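Local coordinates for protein carbohydrate kinase, FGGY (Rhodospirillum rubrum, PDB 3IFR) that probably phosphorylates D-xylulose using ATP, acting as an FGGY carbohydrate kinase of the actin-like ATPase superfamily, at residues L138-L143 against G185-L190; A158-S163 against S208-A213; Q326-A331 against H374-L379; L341-Y346 against G361-L366. One frame throughout, in Å; residues are numbered along the deposited sequence.

How the contacts relate
Contacts 1 and 2 lie in the N-terminal FGGY domain, contacts 3 and 4 in the C-terminal one; the centres of contacts 1 and 3 are about 42 Å apart, on opposite sides of the chain's centre. Contacts 1, 2 and 3 are buried, while contact 4 is only partly so. Within each pair the contacts touch: Phe187 of contact 1 packs on Val210 of contact 2, and Leu375 on helix 372-397 of contact 3 packs on Leu341 and Leu366 of contact 4. Among the buried ones, contact 1 is largely apolar with one water bridge, contact 2 a single backbone bond with proline packing, contact 3 a helix crossing with polar side-chain bonds; the more exposed contact 4 rests on regular strand pairing.

Contact 1 (L138-L143 against G185-L190); sequences LVTAKL and GGFIDL
With CG1 anti to its backbone N (chi1 172°), Val139 presents that methyl to Phe187, whose CG lies anti to its own carbonyl carbon (chi1 -58°). Val139 CG1 comes within 3.4 Å of Phe187 CZ, the two side chains crossing at about a right angle and the methyl arriving obliquely to the ring. Leu143 meets the same ring carbon at the edge, near the ring plane, with its CD2 4.0 Å from Phe187 CZ. On the same side of the ring plane as Val139 CG1, Thr140 OG1 lies 3.4 Å from Phe187 CE1. That hydroxyl gives its proton to a water at 2.7 Å from Thr140 OG1, and the water donates in turn to Gly186 O at 2.8 Å. Gly186, with positive phi, closes helix 179-185 in a Schellman motif, while Leu138 is the N-cap of helix 139-149. Val139 CG2 sits 3.6 Å from Gly185 CA, where a side chain on the glycine would clash. An alanine in place of Phe187 would probably open a gap beside Val139 CG1 and Leu143 CD2 and cost Thr140 OG1 its ring neighbour. The start of one helix is thus joined to the end of another largely by apolar contact, with the buried Thr140 hydroxyl linked to Gly186 O through the water.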
loop_
_atom_site.group_PDB
_atom_site.type_symbol
_atom_site.label_atom_id
_atom_site.label_comp_id
_atom_site.label_asym_id
_atom_site.label_seq_id
_atom_site.Cartn_x
_atom_site.Cartn_y
_atom_site.Cartn_z
ATOM N N LEU A 138 -6.213 4.868 11.938
ATOM C CA LEU A 138 -5.823 4.259 13.212
ATOM C C LEU A 138 -6.908 3.294 13.699
ATOM O O LEU A 138 -8.097 3.657 13.801
ATOM C CB LEU A 138 -5.602 5.306 14.298
ATOM C CG LEU A 138 -4.540 6.351 14.059
ATOM C CD1 LEU A 138 -4.558 7.354 15.213
ATOM C CD2 LEU A 138 -3.171 5.674 13.893
ATOM N N VAL A 139 -6.491 2.067 13.979
ATOM C CA VAL A 139 -7.325 1.109 14.705
ATOM C C VAL A 139 -8.009 1.790 15.916
ATOM O O VAL A 139 -9.201 1.597 16.165
ATOM C CB VAL A 139 -6.468 -0.043 15.166
ATOM C CG1 VAL A 139 -7.269 -0.981 16.113
ATOM C CG2 VAL A 139 -5.963 -0.780 13.922
ATOM N N THR A 140 -7.242 2.623 16.620
ATOM C CA THR A 140 -7.732 3.439 17.742
ATOM C C THR A 140 -8.964 4.308 17.409
ATOM O O THR A 140 -9.913 4.378 18.192
ATOM C CB THR A 140 -6.608 4.340 18.245
ATOM O OG1 THR A 140 -5.578 3.523 18.823
ATOM C CG2 THR A 140 -7.116 5.354 19.253
ATOM N N ALA A 141 -8.950 4.988 16.273
ATOM C CA ALA A 141 -10.121 5.770 15.864
ATOM C C ALA A 141 -11.342 4.868 15.655
ATOM O O ALA A 141 -12.401 5.099 16.236
ATOM C CB ALA A 141 -9.850 6.575 14.610
ATOM N N LYS A 142 -11.197 3.831 14.832
ATOM C CA LYS A 142 -12.276 2.866 14.682
ATOM C C LYS A 142 -12.735 2.256 16.006
ATOM O O LYS A 142 -13.936 2.108 16.206
ATOM C CB LYS A 142 -11.934 1.796 13.653
ATOM C CG LYS A 142 -11.951 2.345 12.235
ATOM C CD LYS A 142 -11.166 1.452 11.331
ATOM C CE LYS A 142 -11.265 1.842 9.824
ATOM N NZ LYS A 142 -10.172 2.733 9.359
ATOM N N LEU A 143 -11.814 1.941 16.917
ATOM C CA LEU A 143 -12.197 1.460 18.259
ATOM C C LEU A 143 -13.069 2.466 19.047
ATOM O O LEU A 143 -14.127 2.091 19.559
ATOM C CB LEU A 143 -10.975 1.075 19.078
ATOM C CG LEU A 143 -10.692 -0.402 19.323
ATOM C CD1 LEU A 143 -11.520 -1.304 18.448
ATOM C CD2 LEU A 143 -9.156 -0.711 19.228
ATOM N N GLY A 185 -1.653 0.908 12.994
ATOM C CA GLY A 185 -2.809 0.977 13.862
ATOM C C GLY A 185 -2.767 1.952 15.037
ATOM O O GLY A 185 -3.819 2.321 15.544
ATOM N N GLY A 186 -1.575 2.335 15.504
ATOM C CA GLY A 186 -1.450 3.326 16.568
ATOM C C GLY A 186 -1.009 2.701 17.869
ATOM O O GLY A 186 -0.994 3.360 18.895
ATOM N N PHE A 187 -0.611 1.437 17.848
ATOM C CA PHE A 187 -0.271 0.797 19.103
ATOM C C PHE A 187 1.209 0.704 19.442
ATOM O O PHE A 187 1.571 0.414 20.599
ATOM C CB PHE A 187 -0.885 -0.593 19.173
ATOM C CG PHE A 187 -2.377 -0.600 19.027
ATOM C CD1 PHE A 187 -3.154 0.364 19.655
ATOM C CD2 PHE A 187 -3.016 -1.580 18.266
ATOM C CE1 PHE A 187 -4.544 0.367 19.510
ATOM C CE2 PHE A 187 -4.428 -1.598 18.153
ATOM C CZ PHE A 187 -5.172 -0.620 18.776
ATOM N N ILE A 188 2.074 0.943 18.464
ATOM C CA ILE A 188 3.506 0.757 18.691
ATOM C C ILE A 188 4.304 2.057 18.768
ATOM O O ILE A 188 4.086 2.976 17.982
ATOM C CB ILE A 188 4.137 -0.140 17.625
ATOM C CG1 ILE A 188 3.682 -1.579 17.849
ATOM C CG2 ILE A 188 5.666 -0.034 17.681
ATOM C CD1 ILE A 188 4.025 -2.480 16.717
ATOM N N ASP A 189 5.214 2.106 19.739
ATOM C CA ASP A 189 6.225 3.146 19.857
ATOM C C ASP A 189 7.462 2.713 19.082
ATOM O O ASP A 189 8.059 1.693 19.409
ATOM C CB ASP A 189 6.613 3.316 21.332
ATOM C CG ASP A 189 7.475 4.541 21.576
ATOM O OD1 ASP A 189 7.049 5.392 22.361
ATOM O OD2 ASP A 189 8.552 4.674 20.962
ATOM N N LEU A 190 7.810 3.485 18.044
ATOM C CA LEU A 190 9.021 3.286 17.234
ATOM C C LEU A 190 10.236 3.083 18.123
ATOM O O LEU A 190 10.985 2.124 17.942
ATOM C CB LEU A 190 9.272 4.515 16.369
ATOM C CG LEU A 190 9.009 4.519 14.859
ATOM C CD1 LEU A 190 8.075 3.412 14.404
ATOM C CD2 LEU A 190 8.501 5.907 14.408
HETATM O O HOH W 1 -3.352 4.505 20.003
#

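Contact 2 (A158-S163 against S208-A213); sequences ATVCGS and SAVPPA
This is a backbone-led contact in the N-terminal FGGY domain, where the short strand 159-161 meets the loop leading into strand 213-214. Its one hydrogen bond runs from Val160 N to Ala209 O at 3.0 Å and is fairly straight, 162° at the hydrogen. CA-H...O contacts flank it: Thr159 CA approaches the same Ala209 O at 3.4 Å, and Ala209 CA approaches Ala158 O at 3.3 Å. Val160 holds CG1 between its backbone N and carbonyl carbon (chi1 55°), which sets that methyl 3.8 Å from Val210 CG2; the two valines lie side by side and point the same way. Pro211, with no N-H to offer, instead brings its CD to 3.3 Å from Val160 O. Its CG also touches Thr159 CG2, at 3.9 Å, the side chains crossing at about a right angle. The Thr159 hydroxyl is bonded to Arg175, which also holds Ser208 O, tying both segments together. On its other edge the strand pairs antiparallel with strand 90-92, Ala158 and Thr159 forming a classic beta bulge opposite Leu92. Met169 of helix 163-172 packs on Thr159 and Pro211, Val177 on Cys161 and Pro211, and Ile205 on both valines.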
loop_
_atom_site.group_PDB
_atom_site.type_symbol
_atom_site.label_atom_id
_atom_site.label_comp_id
_atom_site.label_asym_id
_atom_site.label_seq_id
_atom_site.Cartn_x
_atom_site.Cartn_y
_atom_site.Cartn_z
ATOM N N ALA A 158 -12.331 -9.351 23.059
ATOM C CA ALA A 158 -11.216 -10.100 23.640
ATOM C C ALA A 158 -9.967 -9.968 22.770
ATOM O O ALA A 158 -8.834 -9.986 23.271
ATOM C CB ALA A 158 -11.605 -11.564 23.774
ATOM N N THR A 159 -10.169 -9.853 21.458
ATOM C CA THR A 159 -9.059 -9.699 20.506
ATOM C C THR A 159 -9.427 -8.736 19.380
ATOM O O THR A 159 -10.505 -8.833 18.739
ATOM C CB THR A 159 -8.678 -11.068 19.903
ATOM O OG1 THR A 159 -8.279 -11.975 20.945
ATOM C CG2 THR A 159 -7.577 -10.944 18.868
ATOM N N VAL A 160 -8.524 -7.799 19.134
ATOM C CA VAL A 160 -8.623 -6.945 17.970
ATOM C C VAL A 160 -7.368 -7.194 17.137
ATOM O O VAL A 160 -6.250 -7.270 17.689
ATOM C CB VAL A 160 -8.748 -5.455 18.351
ATOM C CG1 VAL A 160 -7.574 -5.016 19.278
ATOM C CG2 VAL A 160 -8.789 -4.603 17.107
ATOM N N CYS A 161 -7.580 -7.383 15.829
ATOM C CA CYS A 161 -6.515 -7.700 14.895
ATOM C C CYS A 161 -6.892 -7.309 13.466
ATOM O O CYS A 161 -7.982 -6.801 13.244
ATOM C CB CYS A 161 -6.173 -9.196 14.963
ATOM S SG CYS A 161 -7.457 -10.314 14.343
ATOM N N GLY A 162 -6.009 -7.585 12.504
ATOM C CA GLY A 162 -6.209 -7.162 11.142
ATOM C C GLY A 162 -6.607 -8.362 10.328
ATOM O O GLY A 162 -6.810 -9.436 10.881
ATOM N N SER A 163 -6.689 -8.199 9.005
ATOM C CA SER A 163 -7.261 -9.241 8.171
ATOM C C SER A 163 -6.340 -10.434 8.096
ATOM O O SER A 163 -6.731 -11.524 8.446
ATOM C CB SER A 163 -7.501 -8.729 6.766
ATOM O OG SER A 163 -6.283 -8.201 6.275
ATOM N N SER A 208 -4.819 -6.498 27.195
ATOM C CA SER A 208 -4.864 -7.894 26.796
ATOM C C SER A 208 -5.554 -8.036 25.428
ATOM O O SER A 208 -5.392 -9.037 24.755
ATOM C CB SER A 208 -5.591 -8.734 27.849
ATOM O OG SER A 208 -6.908 -8.234 28.130
ATOM N N ALA A 209 -6.331 -7.043 25.013
ATOM C CA ALA A 209 -7.117 -7.217 23.787
ATOM C C ALA A 209 -6.245 -7.123 22.518
ATOM O O ALA A 209 -6.669 -7.540 21.446
ATOM C CB ALA A 209 -8.231 -6.223 23.720
ATOM N N VAL A 210 -5.043 -6.561 22.641
ATOM C CA VAL A 210 -4.120 -6.511 21.506
ATOM C C VAL A 210 -2.999 -7.524 21.661
ATOM O O VAL A 210 -2.268 -7.495 22.640
ATOM C CB VAL A 210 -3.452 -5.135 21.311
ATOM C CG1 VAL A 210 -2.632 -5.151 20.021
ATOM C CG2 VAL A 210 -4.498 -4.025 21.288
ATOM N N PRO A 211 -2.878 -8.421 20.682
ATOM C CA PRO A 211 -1.974 -9.568 20.791
ATOM C C PRO A 211 -0.556 -9.062 20.655
ATOM O O PRO A 211 -0.373 -7.950 20.157
ATOM C CB PRO A 211 -2.372 -10.464 19.586
ATOM C CG PRO A 211 -3.780 -10.026 19.199
ATOM C CD PRO A 211 -3.815 -8.528 19.538
ATOM N N PRO A 212 0.440 -9.843 21.103
ATOM C CA PRO A 212 1.794 -9.303 20.954
ATOM C C PRO A 212 2.117 -9.140 19.474
ATOM O O PRO A 212 1.660 -9.956 18.642
ATOM C CB PRO A 212 2.695 -10.405 21.547
ATOM C CG PRO A 212 1.819 -11.364 22.241
ATOM C CD PRO A 212 0.416 -11.198 21.690
ATOM N N ALA A 213 2.909 -8.115 19.151
ATOM C CA ALA A 213 3.368 -7.906 17.778
ATOM C C ALA A 213 4.418 -8.946 17.361
ATOM O O ALA A 213 5.177 -9.472 18.194
ATOM C CB ALA A 213 3.911 -6.498 17.590
#

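Contact 3 (Q326-A331 against H374-L379); sequences QLDALA and HLWRAL
The segments 326-331 and 374-379, parts of helices 322-332 and 372-397, cross almost perpendicularly, their axes 8.3 Å apart at closest approach and at 92° to each other. In this helix-helix packing within the C-terminal FGGY domain, Trp376 fills the crossing. Its CG is anti to the backbone N (chi1 -171°), and Leu327 CB sits over one face of the Trp376 indole, 3.4 Å from the centroid of its five-membered ring, a CH-pi contact almost on the ring normal. Leu327 CD1 extends the cover, 3.8 Å from Trp376 CE3. At the ring edge, Trp376 NE1 donates to Asp328 OD1 at 2.8 Å in a nearly straight bond (168°), with the oxygen close to the ring plane. Ala331 CB touches the same edge, 3.8 Å from Trp376 CD1. The next residue, Arg377, donates from NH1 to Ala331 O at 3.1 Å, coming from well above the carbonyl plane, while its NE salt-bridges Glu381. An alanine in place of Trp376 would probably leave Asp328 OD1 without its indole donor and open a gap against Leu327. Leu308, Leu311 and Ala312 of helix 305-315 also pack on Trp376, His324 meets it edge-to-face, and Tyr478 of helix 475-496 bonds Arg377.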
loop_
_atom_site.group_PDB
_atom_site.type_symbol
_atom_site.label_atom_id
_atom_site.label_comp_id
_atom_site.label_asym_id
_atom_site.label_seq_id
_atom_site.Cartn_x
_atom_site.Cartn_y
_atom_site.Cartn_z
ATOM N N GLN A 326 -4.456 7.546 -27.439
ATOM C CA GLN A 326 -4.645 8.662 -28.365
ATOM C C GLN A 326 -4.141 9.981 -27.793
ATOM O O GLN A 326 -3.401 10.702 -28.465
ATOM C CB GLN A 326 -6.107 8.767 -28.808
ATOM C CG GLN A 326 -6.535 7.657 -29.785
ATOM C CD GLN A 326 -7.891 7.954 -30.412
ATOM O OE1 GLN A 326 -8.275 9.124 -30.535
ATOM N NE2 GLN A 326 -8.636 6.897 -30.796
ATOM N N LEU A 327 -4.520 10.273 -26.544
ATOM C CA LEU A 327 -4.001 11.442 -25.809
ATOM C C LEU A 327 -2.504 11.428 -25.532
ATOM O O LEU A 327 -1.874 12.494 -25.515
ATOM C CB LEU A 327 -4.752 11.657 -24.510
ATOM C CG LEU A 327 -6.215 11.936 -24.812
ATOM C CD1 LEU A 327 -7.080 11.641 -23.589
ATOM C CD2 LEU A 327 -6.350 13.389 -25.343
ATOM N N ASP A 328 -1.937 10.237 -25.337
ATOM C CA ASP A 328 -0.501 10.111 -25.093
ATOM C C ASP A 328 0.208 10.605 -26.319
ATOM O O ASP A 328 1.160 11.396 -26.234
ATOM C CB ASP A 328 -0.103 8.663 -24.796
ATOM C CG ASP A 328 -0.144 8.333 -23.294
ATOM O OD1 ASP A 328 -0.615 9.198 -22.523
ATOM O OD2 ASP A 328 0.288 7.215 -22.891
ATOM N N ALA A 329 -0.292 10.164 -27.472
ATOM C CA ALA A 329 0.265 10.566 -28.757
ATOM C C ALA A 329 0.194 12.074 -28.946
ATOM O O ALA A 329 1.133 12.691 -29.440
ATOM C CB ALA A 329 -0.468 9.853 -29.908
ATOM N N LEU A 330 -0.933 12.676 -28.584
ATOM C CA LEU A 330 -1.045 14.117 -28.771
ATOM C C LEU A 330 -0.017 14.797 -27.888
ATOM O O LEU A 330 0.677 15.687 -28.350
ATOM C CB LEU A 330 -2.441 14.615 -28.422
ATOM C CG LEU A 330 -3.509 14.784 -29.507
ATOM C CD1 LEU A 330 -2.944 14.851 -30.928
ATOM C CD2 LEU A 330 -4.477 13.686 -29.399
ATOM N N ALA A 331 0.081 14.388 -26.619
ATOM C CA ALA A 331 0.976 15.062 -25.675
ATOM C C ALA A 331 2.438 14.958 -26.115
ATOM O O ALA A 331 3.227 15.890 -25.918
ATOM C CB ALA A 331 0.791 14.504 -24.238
ATOM N N HIS A 374 -1.926 19.495 -24.810
ATOM C CA HIS A 374 -1.410 20.311 -23.728
ATOM C C HIS A 374 -2.109 19.978 -22.421
ATOM O O HIS A 374 -1.458 19.876 -21.381
ATOM C CB HIS A 374 -1.657 21.780 -24.006
ATOM C CG HIS A 374 -0.788 22.357 -25.066
ATOM N ND1 HIS A 374 -1.087 22.234 -26.407
ATOM C CD2 HIS A 374 0.331 23.102 -24.986
ATOM C CE1 HIS A 374 -0.163 22.870 -27.109
ATOM N NE2 HIS A 374 0.707 23.405 -26.281
ATOM N N LEU A 375 -3.432 19.832 -22.457
ATOM C CA LEU A 375 -4.158 19.532 -21.228
ATOM C C LEU A 375 -3.725 18.193 -20.647
ATOM O O LEU A 375 -3.460 18.080 -19.446
ATOM C CB LEU A 375 -5.694 19.543 -21.414
ATOM C CG LEU A 375 -6.478 20.868 -21.354
ATOM C CD1 LEU A 375 -7.818 20.708 -20.622
ATOM C CD2 LEU A 375 -5.699 21.910 -20.672
ATOM N N TRP A 376 -3.707 17.175 -21.501
ATOM C CA TRP A 376 -3.258 15.852 -21.108
ATOM C C TRP A 376 -1.825 15.896 -20.546
ATOM O O TRP A 376 -1.519 15.306 -19.495
ATOM C CB TRP A 376 -3.303 14.924 -22.311
ATOM C CG TRP A 376 -3.070 13.493 -21.974
ATOM C CD1 TRP A 376 -2.019 12.738 -22.361
ATOM C CD2 TRP A 376 -3.916 12.640 -21.187
ATOM N NE1 TRP A 376 -2.151 11.459 -21.882
ATOM C CE2 TRP A 376 -3.309 11.372 -21.154
ATOM C CE3 TRP A 376 -5.122 12.826 -20.497
ATOM C CZ2 TRP A 376 -3.855 10.294 -20.445
ATOM C CZ3 TRP A 376 -5.669 11.757 -19.804
ATOM C CH2 TRP A 376 -5.042 10.503 -19.793
ATOM N N ARG A 377 -0.968 16.617 -21.249
ATOM C CA ARG A 377 0.427 16.708 -20.863
ATOM C C ARG A 377 0.594 17.358 -19.509
ATOM O O ARG A 377 1.304 16.854 -18.641
ATOM C CB ARG A 377 1.227 17.490 -21.897
ATOM C CG ARG A 377 2.676 17.661 -21.459
ATOM C CD ARG A 377 3.597 17.731 -22.631
ATOM N NE ARG A 377 4.955 17.487 -22.185
ATOM C CZ ARG A 377 5.765 16.563 -22.693
ATOM N NH1 ARG A 377 5.360 15.775 -23.691
ATOM N NH2 ARG A 377 6.985 16.439 -22.194
ATOM N N ALA A 378 -0.103 18.475 -19.333
ATOM C CA ALA A 378 -0.025 19.233 -18.108
ATOM C C ALA A 378 -0.411 18.322 -16.961
ATOM O O ALA A 378 0.206 18.370 -15.910
ATOM C CB ALA A 378 -0.952 20.427 -18.163
ATOM N N LEU A 379 -1.424 17.488 -17.160
ATOM C CA LEU A 379 -1.832 16.573 -16.089
ATOM C C LEU A 379 -0.746 15.541 -15.864
ATOM O O LEU A 379 -0.422 15.226 -14.712
ATOM C CB LEU A 379 -3.163 15.857 -16.365
ATOM C CG LEU A 379 -3.467 14.886 -15.203
ATOM C CD1 LEU A 379 -3.382 15.616 -13.867
ATOM C CD2 LEU A 379 -4.801 14.102 -15.305
#

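Contact 4 (L341-Y346 against G361-L366); sequences LVCLPY and GTFTGL
Cys343 lays its sulfur over one face of the Phe363 ring, displaced toward the rim, with SG 4.0 Å from the centroid of that ring. SG stands anti to the backbone N (chi1 162°), and Cys343 CB also touches the ring, 3.7 Å from Phe363 CE1. These two residues form the non-hydrogen-bonded pair between strands 342-344 and 362-364, which run antiparallel. The hydrogen-bonded pairs on either side of them each make two backbone bonds. Leu344 and Thr362 exchange bonds of 2.8 Å from Thr362 N to Leu344 O, nearly straight and on a carbonyl lone pair, and 2.9 Å from Leu344 N to Thr362 O; Val342 and Thr364 are joined in the same way through N and O of each.

On the opposite face from Cys343, Leu344 and Thr362 lie side by side, pointing the same way, with Leu344 CB 3.8 Å from Thr362 CB. Thr362 OG1 bonds back to Ser360 O. Next to them Thr364 CG2 packs at 3.6 Å from Val342 CB. At the end where strand 342-344 begins and strand 362-364 finishes, Leu341 CD2 meets Leu366 CD2 at 3.3 Å, a tight contact between methyls, and Gly365 takes a positive phi at which a CB would jam against the preceding carbonyl O.

Leu488 of helix 475-496 packs on the face formed by Val342, Leu344 and Thr364, while Ala382 of helix 372-397 touches Cys343 on the other. The arrangement is a two-stranded antiparallel sheet, its strands consecutive in the chain but joined by a long connection, set between two helices.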
loop_
_atom_site.group_PDB
_atom_site.type_symbol
_atom_site.label_atom_id
_atom_site.label_comp_id
_atom_site.label_asym_id
_atom_site.label_seq_id
_atom_site.Cartn_x
_atom_site.Cartn_y
_atom_site.Cartn_z
ATOM N N LEU A 341 1.153 25.968 -19.330
ATOM C CA LEU A 341 0.101 25.329 -18.560
ATOM C C LEU A 341 0.702 24.902 -17.230
ATOM O O LEU A 341 1.844 24.430 -17.193
ATOM C CB LEU A 341 -0.423 24.095 -19.288
ATOM C CG LEU A 341 -1.593 24.318 -20.243
ATOM C CD1 LEU A 341 -2.245 23.013 -20.652
ATOM C CD2 LEU A 341 -2.598 25.132 -19.504
ATOM N N VAL A 342 -0.044 25.083 -16.140
ATOM C CA VAL A 342 0.377 24.553 -14.852
ATOM C C VAL A 342 -0.823 23.923 -14.202
ATOM O O VAL A 342 -1.826 24.591 -14.021
ATOM C CB VAL A 342 0.900 25.659 -13.909
ATOM C CG1 VAL A 342 1.504 25.037 -12.667
ATOM C CG2 VAL A 342 1.911 26.529 -14.612
ATOM N N CYS A 343 -0.719 22.654 -13.829
ATOM C CA CYS A 343 -1.818 21.945 -13.180
ATOM C C CYS A 343 -1.515 21.507 -11.717
ATOM O O CYS A 343 -0.439 20.976 -11.421
ATOM C CB CYS A 343 -2.234 20.758 -14.056
ATOM S SG CYS A 343 -3.185 19.457 -13.280
ATOM N N LEU A 344 -2.456 21.764 -10.806
ATOM C CA LEU A 344 -2.453 21.120 -9.511
ATOM C C LEU A 344 -3.399 19.936 -9.567
ATOM O O LEU A 344 -4.584 20.099 -9.853
ATOM C CB LEU A 344 -2.935 22.090 -8.445
ATOM C CG LEU A 344 -2.059 23.317 -8.287
ATOM C CD1 LEU A 344 -2.750 24.288 -7.374
ATOM C CD2 LEU A 344 -0.671 22.930 -7.739
ATOM N N PRO A 345 -2.898 18.733 -9.254
ATOM C CA PRO A 345 -3.684 17.507 -9.469
ATOM C C PRO A 345 -4.409 17.006 -8.233
ATOM O O PRO A 345 -4.443 15.791 -8.032
ATOM C CB PRO A 345 -2.609 16.479 -9.824
ATOM C CG PRO A 345 -1.291 17.071 -9.247
ATOM C CD PRO A 345 -1.557 18.441 -8.721
ATOM N N TYR A 346 -5.000 17.891 -7.439
ATOM C CA TYR A 346 -5.669 17.474 -6.202
ATOM C C TYR A 346 -7.216 17.364 -6.281
ATOM O O TYR A 346 -7.962 18.091 -5.594
ATOM C CB TYR A 346 -5.199 18.369 -5.054
ATOM C CG TYR A 346 -3.692 18.618 -5.072
ATOM C CD1 TYR A 346 -2.791 17.558 -5.132
ATOM C CD2 TYR A 346 -3.179 19.909 -5.034
ATOM C CE1 TYR A 346 -1.425 17.777 -5.148
ATOM C CE2 TYR A 346 -1.812 20.143 -5.064
ATOM C CZ TYR A 346 -0.938 19.075 -5.121
ATOM O OH TYR A 346 0.422 19.305 -5.135
ATOM N N GLY A 361 -8.425 20.269 -7.791
ATOM C CA GLY A 361 -7.822 20.284 -9.123
ATOM C C GLY A 361 -7.773 21.685 -9.700
ATOM O O GLY A 361 -8.766 22.427 -9.653
ATOM N N THR A 362 -6.599 22.073 -10.193
ATOM C CA THR A 362 -6.448 23.384 -10.817
ATOM C C THR A 362 -5.724 23.346 -12.174
ATOM O O THR A 362 -4.699 22.710 -12.305
ATOM C CB THR A 362 -5.714 24.304 -9.864
ATOM O OG1 THR A 362 -6.399 24.280 -8.607
ATOM C CG2 THR A 362 -5.667 25.716 -10.405
ATOM N N PHE A 363 -6.265 24.011 -13.182
ATOM C CA PHE A 363 -5.509 24.229 -14.400
ATOM C C PHE A 363 -5.398 25.707 -14.588
ATOM O O PHE A 363 -6.383 26.410 -14.452
ATOM C CB PHE A 363 -6.203 23.635 -15.618
ATOM C CG PHE A 363 -6.098 22.148 -15.701
ATOM C CD1 PHE A 363 -5.081 21.558 -16.399
ATOM C CD2 PHE A 363 -7.037 21.341 -15.103
ATOM C CE1 PHE A 363 -4.997 20.193 -16.501
ATOM C CE2 PHE A 363 -6.931 19.976 -15.199
ATOM C CZ PHE A 363 -5.894 19.409 -15.903
ATOM N N THR A 364 -4.206 26.182 -14.916
ATOM C CA THR A 364 -3.988 27.609 -15.029
ATOM C C THR A 364 -2.998 27.898 -16.147
ATOM O O THR A 364 -2.273 27.012 -16.566
ATOM C CB THR A 364 -3.473 28.168 -13.728
ATOM O OG1 THR A 364 -3.616 29.585 -13.761
ATOM C CG2 THR A 364 -2.001 27.788 -13.542
ATOM N N GLY A 365 -2.973 29.129 -16.638
ATOM C CA GLY A 365 -2.085 29.477 -17.736
ATOM C C GLY A 365 -2.683 29.087 -19.077
ATOM O O GLY A 365 -1.963 29.014 -20.072
ATOM N N LEU A 366 -3.993 28.818 -19.092
ATOM C CA LEU A 366 -4.695 28.431 -20.310
ATOM C C LEU A 366 -4.854 29.577 -21.297
ATOM O O LEU A 366 -5.091 30.725 -20.896
ATOM C CB LEU A 366 -6.085 27.876 -19.997
ATOM C CG LEU A 366 -6.095 26.529 -19.289
ATOM C CD1 LEU A 366 -7.435 26.375 -18.615
ATOM C CD2 LEU A 366 -5.833 25.402 -20.261
#